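Local coordinates for protein carbohydrate kinase, FGGY (Novosphingobium aromaticivorans, PDB 3H6E) that probably acts as a carbohydrate kinase of the FGGY family, transferring a phosphate group to a sugar-type substrate, at residues Thr257-Phe261 against Gly300-Ile304. Residues are numbered along the deposited sequence; the frame is centred on the assembly and turned at random.
Sequences TGTWF and GGREI
Gly300 CA lies over one face of the Phe261 ring and Thr257 CB over the centre of the opposite face, while Gly258 O approaches the ring edge in plane. The Gly300 contact is a CH-pi interaction: its CA is 3.8 Å from the Phe261 ring centroid and 25° off the ring normal, shifted toward the rim. In the actin-like ATPase fold, residues 257-261 join the neighbouring antiparallel strands 252-256 and 261-266 as a hairpin turn. The TGTW turn is consistent with the second phosphate-binding hairpin of this superfamily. The turn packs on the first turn of helix 300-308, which follows strand 292-298, the neighbour of strand 261-266; backbone hydrogen bonds between Phe261 and Phe298 tie these two strands.

The bare backbone of Gly300 and Gly301 allows the close approach, with Thr259 CA and Gly301 CA 4.1 Å apart: a CB on the first would collide with Phe261 CD1, and one on the second with Gly258 O. That carbonyl O meets Gly301 CA at 2.9 Å in a CA-H...O contact with an angle of 128° at the hydrogen. Thr259 O also turns to the helix start, 3.2 Å from Gly301 N.

With chi1 at -76°, Phe261 swings its ring back across the start of the helix, bringing CE1 to 3.1 Å from Gly301 N. The rings of Phe397 and Phe298 also meet it, with planes inclined. One turn on, Ile304 CD1 lies 4.3 Å from Phe261 CZ, an apolar contact oblique to the ring.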
loop_
_atom_site.group_PDB
_atom_site.type_symbol
_atom_site.label_atom_id
_atom_site.label_comp_id
_atom_site.label_asym_id
_atom_site.label_seq_id
_atom_site.Cartn_x
_atom_site.Cartn_y
_atom_site.Cartn_z
ATOM N N THR A 257 -4.007 -1.759 -8.345
ATOM C CA THR A 257 -3.294 -1.761 -9.612
ATOM C C THR A 257 -2.659 -0.403 -9.886
ATOM O O THR A 257 -2.960 0.581 -9.214
ATOM C CB THR A 257 -4.221 -2.170 -10.782
ATOM O OG1 THR A 257 -5.201 -1.149 -11.008
ATOM C CG2 THR A 257 -4.921 -3.482 -10.472
ATOM N N GLY A 258 -1.801 -0.365 -10.897
ATOM C CA GLY A 258 -0.964 0.782 -11.188
ATOM C C GLY A 258 0.378 0.258 -11.674
ATOM O O GLY A 258 0.443 -0.817 -12.275
ATOM N N THR A 259 1.456 0.992 -11.413
ATOM C CA THR A 259 2.781 0.465 -11.727
ATOM C C THR A 259 2.933 -0.914 -11.087
ATOM O O THR A 259 3.375 -1.863 -11.730
ATOM C CB THR A 259 3.911 1.387 -11.238
ATOM O OG1 THR A 259 3.884 2.612 -11.979
ATOM C CG2 THR A 259 5.256 0.722 -11.451
ATOM N N TRP A 260 2.544 -1.012 -9.820
ATOM C CA TRP A 260 2.514 -2.286 -9.120
ATOM C C TRP A 260 1.084 -2.803 -8.984
ATOM O O TRP A 260 0.179 -2.070 -8.582
ATOM C CB TRP A 260 3.129 -2.149 -7.724
ATOM C CG TRP A 260 4.625 -2.106 -7.704
ATOM C CD1 TRP A 260 5.418 -0.994 -7.777
ATOM C CD2 TRP A 260 5.512 -3.225 -7.590
ATOM N NE1 TRP A 260 6.744 -1.354 -7.725
ATOM C CE2 TRP A 260 6.829 -2.717 -7.609
ATOM C CE3 TRP A 260 5.322 -4.607 -7.480
ATOM C CZ2 TRP A 260 7.949 -3.543 -7.516
ATOM C CZ3 TRP A 260 6.437 -5.425 -7.391
ATOM C CH2 TRP A 260 7.732 -4.891 -7.409
ATOM N N PHE A 261 0.889 -4.069 -9.332
ATOM C CA PHE A 261 -0.341 -4.773 -9.011
ATOM C C PHE A 261 -0.104 -5.505 -7.695
ATOM O O PHE A 261 0.788 -6.345 -7.604
ATOM C CB PHE A 261 -0.683 -5.781 -10.106
ATOM C CG PHE A 261 -1.246 -5.166 -11.352
ATOM C CD1 PHE A 261 -0.773 -3.952 -11.823
ATOM C CD2 PHE A 261 -2.232 -5.821 -12.074
ATOM C CE1 PHE A 261 -1.287 -3.393 -12.979
ATOM C CE2 PHE A 261 -2.747 -5.271 -13.232
ATOM C CZ PHE A 261 -2.278 -4.056 -13.685
ATOM N N GLY A 300 2.649 -5.181 -12.714
ATOM C CA GLY A 300 1.703 -5.237 -13.810
ATOM C C GLY A 300 1.727 -4.031 -14.721
ATOM O O GLY A 300 1.957 -4.165 -15.920
ATOM N N GLY A 301 1.489 -2.852 -14.155
ATOM C CA GLY A 301 1.410 -1.629 -14.935
ATOM C C GLY A 301 2.655 -1.343 -15.752
ATOM O O GLY A 301 2.578 -0.760 -16.833
ATOM N N ARG A 302 3.806 -1.755 -15.235
ATOM C CA ARG A 302 5.074 -1.518 -15.910
ATOM C C ARG A 302 5.212 -2.390 -17.155
ATOM O O ARG A 302 5.748 -1.957 -18.176
ATOM C CB ARG A 302 6.240 -1.779 -14.957
ATOM C CG ARG A 302 7.581 -1.921 -15.652
ATOM C CD ARG A 302 8.001 -0.626 -16.323
ATOM N NE ARG A 302 8.301 0.424 -15.352
ATOM C CZ ARG A 302 9.502 0.624 -14.815
ATOM N NH1 ARG A 302 10.523 -0.154 -15.158
ATOM N NH2 ARG A 302 9.683 1.605 -13.941
ATOM N N GLU A 303 4.726 -3.624 -17.065
ATOM C CA GLU A 303 4.822 -4.554 -18.185
ATOM C C GLU A 303 3.860 -4.149 -19.293
ATOM O O GLU A 303 4.224 -4.113 -20.469
ATOM C CB GLU A 303 4.537 -5.979 -17.718
ATOM C CG GLU A 303 5.259 -6.346 -16.427
ATOM C CD GLU A 303 5.307 -7.841 -16.190
ATOM O OE1 GLU A 303 5.533 -8.588 -17.164
ATOM O OE2 GLU A 303 5.125 -8.268 -15.031
ATOM N N ILE A 304 2.630 -3.836 -18.909
ATOM C CA ILE A 304 1.645 -3.346 -19.857
ATOM C C ILE A 304 2.191 -2.145 -20.634
ATOM O O ILE A 304 2.061 -2.076 -21.857
ATOM C CB ILE A 304 0.332 -2.969 -19.147
ATOM C CG1 ILE A 304 -0.357 -4.229 -18.607
ATOM C CG2 ILE A 304 -0.582 -2.212 -20.092
ATOM C CD1 ILE A 304 -1.694 -3.975 -17.924
#